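PDB 5K0W: class B carbapenemase GOB-18 from Elizabethkingia meningoseptica, which probably hydrolyses beta-lactam antibiotics, carbapenems among them, using two zinc ions bound in its active site. Local coordinates for residues Ser134-Met138 with Val203-Lys207; Glu23-Met27 with Gly69-Ser73; Thr153-Gln157 with Thr168-His172. All coordinates share one frame; numbering follows the deposited sequence.

Overall arrangement
Contacts 1 and 2 lie on loops beside the dizinc site, with centres 18 Å apart, whereas contact 3 belongs to the beta framework farther from the metals. In contact 1 the side chain of Ile204 comes within about 5 Å of a zinc ion and about 4 Å of the side chains of His100 and His175, ligands of the first zinc. In contact 2 the side chain of Thr70 lies about 4 Å from that of Asp102, a ligand of the second zinc, and about 9 Å from a zinc ion. Contact 3 falls in sequence between the segments of contact 1, centres 22 Å apart; contacts 2 and 3, centres 27 Å apart, lie on opposite sides of the chain's centre.

Contact 1 (Ser134-Met138 with Val203-Lys207); sequences SDYEM and VIVDK
The side chain of Ile204 reaches between Tyr136 and Glu137, and its terminal methyl touches both. Ile204 CD1 stands 3.7 Å from Tyr136 OH and 3.7 Å from Glu137 CB. The extended outer part of the isoleucine (chi2 173°) carries CD1 this far, running past the glutamate chain in the opposite direction. Val205 meets the outer part of the tyrosine ring at about a right angle to that side chain, with its CG1 3.7 Å from Tyr136 CE2. This one methyl also touches the carboxylate of Glu137 at OE1, and valine suits the place by presenting a compact apolar surface to the ring.

A tyrosine fits because its ring supplies apolar surface while its hydroxyl serves the backbone. Tyr136 OH accepts a hydrogen bond of 2.7 Å from a water that lies at the ring edge, in plane, and this water in turn accepts from Ile204 N at 3.1 Å. The hydroxyl is also hydrogen-bonded to His175 O, tying the bridge to a zinc-binding residue. Glu137 OE2 lies 3.9 Å from Asp206 OD1, a like charge that its salt bridge to Lys140 probably offsets. Behind these contacts, Asp135 OD1 gathers the backbone N of both Glu137 and Met138, making an Asx turn that shapes the loop. The two loops border the metal centre, as loops do around the active-site groove of metallo-beta-lactamases.

Contact 2 (Glu23-Met27 with Gly69-Ser73); sequences EPENM and GTAES
Glu23 reaches across to Gly69-Ser73, in the loop between strand 62-66 and helix 73-83, and grips that loop by a backbone nitrogen. Its CB begins beside Met27 of its own segment, 3.8 Å from the methyl Met27 CE, so the two side chains approach the loop together. CG lies anti to the carbonyl carbon (chi1 -71°), and the chain then runs extended, giving the carboxylate the length to span the gap; a long acidic side chain is well suited to this. CD brings the two oxygens to different neighbours. Through its syn lone pair, Glu23 OE2 accepts a nearly straight hydrogen bond from Ala71 N at 2.8 Å, with an N-H...O angle of 170°. The same oxygen rests 3.4 Å from Ala71 CB, where a small side chain lets the acid come close to the backbone. It also touches Thr70 CB.

OE1 turns instead to the carboxylate of Glu72; the two carboxylates lie nearly in one plane, 15° apart. Both are acceptors and no hydrogen bond joins them; their exact spacing is doubtful at this resolution. Met27 adds an apolar touch alongside, its SD lying 3.8 Å from Thr70 CG2, a flexible thioether against a methyl. The other branch of Thr70, OG1, is hydrogen-bonded to Asn32 OD1.

Tyr101, in the short helix 101-104, touches Glu23, Met27 and Thr70 and so backs both segments. From Thr70 to Ser73 the chain makes a type I beta turn, with Ser73 N bonded to Thr70 O at 3.2 Å, and helix 73-83 follows. This strand-to-helix connection, passing close to the zinc ligand Asp102, belongs to the metal-site end of the metallo-beta-lactamase fold.

Contact 3 (Thr153-Gln157 with Thr168-His172); sequences TLKDQ and TLLHH
Leu154 and Leu169 meet where the chain passes between the two beta sheets of the alpha-beta/beta-alpha sandwich of the metallo-beta-lactamase fold. Strand 152-154 is an outermost strand of one sheet, and residues 155-158 lead from it to the hairpin 159-162/165-171 of the other. The methyl Leu154 CD1 packs 3.8 Å from Leu169 CD1, and the two side chains meet at a slant.

Two backbone-N bonds hold the connection next to this apolar pair. Gln157 N donates to Leu169 O at 2.9 Å; the positive phi of Gln157, 74°, is consistent with a bend in the chain here. Asp156, with CG anti to its own nitrogen (chi1 -167°), takes the place a strand carbonyl might fill: its OD1 accepts from His171 N at 2.7 Å, on the anti side and 27° out of the carboxylate plane.

Farther out, Asp158 continues the backbone bonding with Leu169. Leucine suits both apolar places, since Tyr119 backs Leu154 while Cys180 and Phe182 of the neighbouring strand touch Leu169. The ring of His171 links its strand to strand 117-121 of the first sheet, held by a hydrogen bond from its ND1 to Asp121 OD2.

Contact 1 (Ser134-Met138 with Val203-Lys207)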
loop_
_atom_site.group_PDB
_atom_site.type_symbol
_atom_site.label_atom_id
_atom_site.label_comp_id
_atom_site.label_asym_id
_atom_site.label_seq_id
_atom_site.Cartn_x
_atom_site.Cartn_y
_atom_site.Cartn_z
ATOM N N SER A 134 -4.718 17.564 5.428
ATOM C CA SER A 134 -4.338 17.325 6.820
ATOM C C SER A 134 -3.038 16.545 7.025
ATOM O O SER A 134 -2.637 16.374 8.169
ATOM C CB SER A 134 -5.480 16.683 7.595
ATOM O OG SER A 134 -5.784 15.429 7.015
ATOM N N ASP A 135 -2.361 16.095 5.952
ATOM C CA ASP A 135 -1.113 15.326 6.094
ATOM C C ASP A 135 -0.001 16.160 6.742
ATOM O O ASP A 135 0.283 17.265 6.276
ATOM C CB ASP A 135 -0.647 14.742 4.746
ATOM C CG ASP A 135 0.403 13.648 4.883
ATOM O OD1 ASP A 135 1.582 13.983 5.160
ATOM O OD2 ASP A 135 0.049 12.455 4.712
ATOM N N TYR A 136 0.616 15.619 7.819
ATOM C CA TYR A 136 1.710 16.231 8.585
ATOM C C TYR A 136 2.906 16.644 7.721
ATOM O O TYR A 136 3.712 17.487 8.136
ATOM C CB TYR A 136 2.140 15.301 9.731
ATOM C CG TYR A 136 2.985 14.120 9.308
ATOM C CD1 TYR A 136 2.403 12.977 8.785
ATOM C CD2 TYR A 136 4.370 14.143 9.447
ATOM C CE1 TYR A 136 3.175 11.879 8.420
ATOM C CE2 TYR A 136 5.155 13.067 9.051
ATOM C CZ TYR A 136 4.555 11.940 8.528
ATOM O OH TYR A 136 5.339 10.871 8.172
ATOM N N GLU A 137 3.024 16.051 6.535
ATOM C CA GLU A 137 4.087 16.402 5.611
ATOM C C GLU A 137 3.544 16.805 4.248
ATOM O O GLU A 137 3.936 17.847 3.729
ATOM C CB GLU A 137 5.162 15.288 5.523
ATOM C CG GLU A 137 6.306 15.537 4.543
ATOM C CD GLU A 137 7.325 16.629 4.829
ATOM O OE1 GLU A 137 7.207 17.327 5.863
ATOM O OE2 GLU A 137 8.263 16.771 4.013
ATOM N N MET A 138 2.629 16.004 3.683
ATOM C CA MET A 138 2.051 16.222 2.347
ATOM C C MET A 138 1.019 17.356 2.233
ATOM O O MET A 138 0.650 17.727 1.120
ATOM C CB MET A 138 1.523 14.889 1.769
ATOM C CG MET A 138 2.582 13.812 1.647
ATOM S SD MET A 138 4.007 14.346 0.673
ATOM C CE MET A 138 3.282 14.379 -0.950
ATOM N N VAL A 203 11.301 7.263 6.695
ATOM C CA VAL A 203 11.099 8.613 7.259
ATOM C C VAL A 203 11.094 9.666 6.141
ATOM O O VAL A 203 12.101 9.823 5.456
ATOM C CB VAL A 203 12.085 8.956 8.428
ATOM C CG1 VAL A 203 11.856 10.374 8.964
ATOM C CG2 VAL A 203 11.967 7.944 9.556
ATOM N N ILE A 204 9.960 10.394 5.982
ATOM C CA ILE A 204 9.761 11.438 4.955
ATOM C C ILE A 204 10.073 12.878 5.417
ATOM O O ILE A 204 10.204 13.778 4.572
ATOM C CB ILE A 204 8.384 11.317 4.255
ATOM C CG1 ILE A 204 7.207 11.653 5.218
ATOM C CG2 ILE A 204 8.247 9.908 3.646
ATOM C CD1 ILE A 204 5.846 11.724 4.591
ATOM N N VAL A 205 10.189 13.084 6.746
ATOM C CA VAL A 205 10.511 14.389 7.342
ATOM C C VAL A 205 12.021 14.607 7.462
ATOM O O VAL A 205 12.757 13.732 7.931
ATOM C CB VAL A 205 9.755 14.738 8.656
ATOM C CG1 VAL A 205 8.275 14.950 8.398
ATOM C CG2 VAL A 205 9.982 13.699 9.754
ATOM N N ASP A 206 12.466 15.790 7.044
ATOM C CA ASP A 206 13.864 16.241 7.060
ATOM C C ASP A 206 14.229 16.844 8.440
ATOM O O ASP A 206 15.378 16.743 8.865
ATOM C CB ASP A 206 14.088 17.293 5.952
ATOM C CG ASP A 206 13.310 17.052 4.654
ATOM O OD1 ASP A 206 12.047 17.228 4.660
ATOM O OD2 ASP A 206 13.956 16.733 3.627
ATOM N N LYS A 207 13.234 17.444 9.132
ATOM C CA LYS A 207 13.358 18.058 10.454
ATOM C C LYS A 207 13.213 17.048 11.630
ATOM O O LYS A 207 12.718 15.937 11.434
ATOM C CB LYS A 207 12.366 19.234 10.589
ATOM C CG LYS A 207 10.889 18.842 10.570
ATOM C CD LYS A 207 9.970 20.055 10.745
ATOM C CE LYS A 207 8.546 19.639 11.026
ATOM N NZ LYS A 207 7.704 20.769 11.489
HETATM O O HOH W 1 8.010 10.486 8.404
#

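Contact 2 (Glu23-Met27 with Gly69-Ser73)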
loop_
_atom_site.group_PDB
_atom_site.type_symbol
_atom_site.label_atom_id
_atom_site.label_comp_id
_atom_site.label_asym_id
_atom_site.label_seq_id
_atom_site.Cartn_x
_atom_site.Cartn_y
_atom_site.Cartn_z
ATOM N N GLU A 23 -1.252 17.263 -8.124
ATOM C CA GLU A 23 -0.157 16.385 -7.704
ATOM C C GLU A 23 1.164 17.151 -7.780
ATOM O O GLU A 23 1.283 18.038 -8.631
ATOM C CB GLU A 23 -0.065 15.160 -8.613
ATOM C CG GLU A 23 -1.205 14.174 -8.432
ATOM C CD GLU A 23 -1.276 13.036 -9.435
ATOM O OE1 GLU A 23 -0.727 13.174 -10.553
ATOM O OE2 GLU A 23 -1.938 12.022 -9.119
ATOM N N PRO A 24 2.181 16.839 -6.935
ATOM C CA PRO A 24 3.449 17.568 -7.035
ATOM C C PRO A 24 4.060 17.505 -8.432
ATOM O O PRO A 24 3.863 16.534 -9.183
ATOM C CB PRO A 24 4.333 16.883 -5.992
ATOM C CG PRO A 24 3.383 16.303 -5.021
ATOM C CD PRO A 24 2.224 15.851 -5.838
ATOM N N GLU A 25 4.751 18.595 -8.791
ATOM C CA GLU A 25 5.465 18.762 -10.046
ATOM C C GLU A 25 6.702 17.835 -9.922
ATOM O O GLU A 25 7.118 17.503 -8.800
ATOM C CB GLU A 25 5.893 20.239 -10.242
ATOM C CG GLU A 25 4.735 21.217 -10.405
ATOM C CD GLU A 25 5.046 22.619 -10.909
ATOM O OE1 GLU A 25 6.185 22.864 -11.371
ATOM O OE2 GLU A 25 4.131 23.474 -10.863
ATOM N N ASN A 26 7.243 17.378 -11.045
ATOM C CA ASN A 26 8.426 16.498 -11.102
ATOM C C ASN A 26 8.393 15.109 -10.384
ATOM O O ASN A 26 9.323 14.743 -9.655
ATOM C CB ASN A 26 9.758 17.250 -10.861
ATOM N N MET A 27 7.336 14.336 -10.646
ATOM C CA MET A 27 7.148 12.972 -10.135
ATOM C C MET A 27 8.105 12.019 -10.856
ATOM O O MET A 27 8.392 12.255 -12.032
ATOM C CB MET A 27 5.737 12.520 -10.477
ATOM C CG MET A 27 4.739 12.726 -9.398
ATOM S SD MET A 27 3.169 12.146 -10.072
ATOM C CE MET A 27 2.584 13.664 -10.859
ATOM N N GLY A 69 -1.881 3.691 -7.070
ATOM C CA GLY A 69 -1.024 4.605 -7.841
ATOM C C GLY A 69 -1.556 6.039 -7.901
ATOM O O GLY A 69 -2.539 6.350 -7.229
ATOM N N THR A 70 -0.947 6.924 -8.745
ATOM C CA THR A 70 -1.354 8.338 -8.910
ATOM C C THR A 70 -2.682 8.431 -9.670
ATOM O O THR A 70 -3.284 7.396 -9.947
ATOM C CB THR A 70 -0.255 9.146 -9.613
ATOM O OG1 THR A 70 -0.021 8.589 -10.906
ATOM C CG2 THR A 70 1.031 9.221 -8.809
ATOM N N ALA A 71 -3.150 9.657 -10.007
ATOM C CA ALA A 71 -4.400 9.865 -10.766
ATOM C C ALA A 71 -4.348 9.187 -12.131
ATOM O O ALA A 71 -5.294 8.500 -12.506
ATOM C CB ALA A 71 -4.679 11.346 -10.940
ATOM N N GLU A 72 -3.226 9.336 -12.839
ATOM C CA GLU A 72 -3.007 8.753 -14.164
ATOM C C GLU A 72 -2.783 7.213 -14.184
ATOM O O GLU A 72 -2.649 6.628 -15.258
ATOM C CB GLU A 72 -1.946 9.548 -14.966
ATOM C CG GLU A 72 -0.580 9.652 -14.315
ATOM C CD GLU A 72 -0.378 10.846 -13.403
ATOM O OE1 GLU A 72 0.536 11.650 -13.699
ATOM O OE2 GLU A 72 -1.095 10.963 -12.379
ATOM N N SER A 73 -2.769 6.572 -12.997
ATOM C CA SER A 73 -2.605 5.122 -12.876
ATOM C C SER A 73 -3.960 4.412 -13.052
ATOM O O SER A 73 -3.995 3.188 -13.234
ATOM C CB SER A 73 -2.007 4.762 -11.522
ATOM O OG SER A 73 -3.039 4.741 -10.553
#

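Contact 3 (Thr153-Gln157 with Thr168-His172)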
loop_
_atom_site.group_PDB
_atom_site.type_symbol
_atom_site.label_atom_id
_atom_site.label_comp_id
_atom_site.label_asym_id
_atom_site.label_seq_id
_atom_site.Cartn_x
_atom_site.Cartn_y
_atom_site.Cartn_z
ATOM N N THR A 153 -13.968 2.013 9.133
ATOM C CA THR A 153 -12.662 2.330 9.726
ATOM C C THR A 153 -12.094 1.089 10.409
ATOM O O THR A 153 -12.828 0.323 11.026
ATOM C CB THR A 153 -12.717 3.547 10.641
ATOM O OG1 THR A 153 -13.662 3.320 11.699
ATOM C CG2 THR A 153 -13.046 4.826 9.880
ATOM N N LEU A 154 -10.796 0.862 10.244
ATOM C CA LEU A 154 -10.158 -0.313 10.802
ATOM C C LEU A 154 -9.060 0.017 11.804
ATOM O O LEU A 154 -8.368 1.034 11.699
ATOM C CB LEU A 154 -9.638 -1.242 9.688
ATOM C CG LEU A 154 -10.660 -1.746 8.650
ATOM C CD1 LEU A 154 -9.961 -2.295 7.453
ATOM C CD2 LEU A 154 -11.587 -2.794 9.236
ATOM N N LYS A 155 -8.962 -0.839 12.814
ATOM C CA LYS A 155 -7.990 -0.777 13.899
ATOM C C LYS A 155 -7.095 -2.001 13.751
ATOM O O LYS A 155 -7.407 -2.892 12.968
ATOM C CB LYS A 155 -8.701 -0.777 15.264
ATOM C CG LYS A 155 -9.191 0.588 15.694
ATOM C CD LYS A 155 -8.220 1.279 16.651
ATOM C CE LYS A 155 -8.675 2.664 17.017
ATOM N NZ LYS A 155 -9.812 2.664 17.985
ATOM N N ASP A 156 -5.982 -2.036 14.481
ATOM C CA ASP A 156 -5.052 -3.152 14.442
ATOM C C ASP A 156 -5.780 -4.460 14.709
ATOM O O ASP A 156 -6.677 -4.509 15.558
ATOM C CB ASP A 156 -3.922 -2.950 15.456
ATOM C CG ASP A 156 -2.758 -3.903 15.264
ATOM O OD1 ASP A 156 -2.279 -4.032 14.116
ATOM O OD2 ASP A 156 -2.302 -4.495 16.273
ATOM N N GLN A 157 -5.416 -5.502 13.925
ATOM C CA GLN A 157 -5.906 -6.884 13.996
ATOM C C GLN A 157 -7.308 -7.102 13.475
ATOM O O GLN A 157 -7.825 -8.216 13.607
ATOM C CB GLN A 157 -5.735 -7.486 15.411
ATOM C CG GLN A 157 -4.310 -7.526 15.929
ATOM C CD GLN A 157 -3.396 -8.286 15.002
ATOM O OE1 GLN A 157 -2.434 -7.726 14.473
ATOM N NE2 GLN A 157 -3.702 -9.563 14.746
ATOM N N THR A 168 -5.932 -9.551 7.491
ATOM C CA THR A 168 -5.787 -8.944 8.807
ATOM C C THR A 168 -5.010 -7.665 8.612
ATOM O O THR A 168 -3.943 -7.685 7.981
ATOM C CB THR A 168 -5.094 -9.906 9.808
ATOM O OG1 THR A 168 -5.863 -11.091 9.926
ATOM C CG2 THR A 168 -4.928 -9.301 11.192
ATOM N N LEU A 169 -5.539 -6.553 9.142
ATOM C CA LEU A 169 -4.860 -5.268 9.074
ATOM C C LEU A 169 -3.834 -5.221 10.198
ATOM O O LEU A 169 -4.170 -5.469 11.354
ATOM C CB LEU A 169 -5.859 -4.107 9.219
ATOM C CG LEU A 169 -5.293 -2.704 8.940
ATOM C CD1 LEU A 169 -6.231 -1.896 8.053
ATOM C CD2 LEU A 169 -4.971 -1.976 10.230
ATOM N N LEU A 170 -2.592 -4.886 9.861
ATOM C CA LEU A 170 -1.527 -4.734 10.842
ATOM C C LEU A 170 -1.172 -3.244 10.868
ATOM O O LEU A 170 -0.614 -2.728 9.896
ATOM C CB LEU A 170 -0.291 -5.592 10.487
ATOM C CG LEU A 170 -0.519 -7.096 10.229
ATOM C CD1 LEU A 170 0.703 -7.738 9.625
ATOM C CD2 LEU A 170 -0.932 -7.830 11.490
ATOM N N HIS A 171 -1.534 -2.546 11.956
ATOM C CA HIS A 171 -1.252 -1.130 12.131
ATOM C C HIS A 171 0.262 -0.913 12.234
ATOM O O HIS A 171 0.901 -1.386 13.185
ATOM C CB HIS A 171 -1.986 -0.613 13.373
ATOM C CG HIS A 171 -1.912 0.873 13.583
ATOM N ND1 HIS A 171 -2.389 1.772 12.634
ATOM C CD2 HIS A 171 -1.471 1.573 14.653
ATOM C CE1 HIS A 171 -2.182 2.975 13.142
ATOM N NE2 HIS A 171 -1.633 2.907 14.348
ATOM N N HIS A 172 0.842 -0.259 11.204
ATOM C CA HIS A 172 2.272 0.048 11.106
ATOM C C HIS A 172 2.469 1.561 10.879
ATOM O O HIS A 172 2.825 1.965 9.761
ATOM C CB HIS A 172 2.913 -0.800 9.995
ATOM C CG HIS A 172 2.967 -2.274 10.310
ATOM N ND1 HIS A 172 2.988 -3.221 9.307
ATOM C CD2 HIS A 172 2.997 -2.912 11.506
ATOM C CE1 HIS A 172 3.009 -4.396 9.916
ATOM N NE2 HIS A 172 3.026 -4.259 11.235
#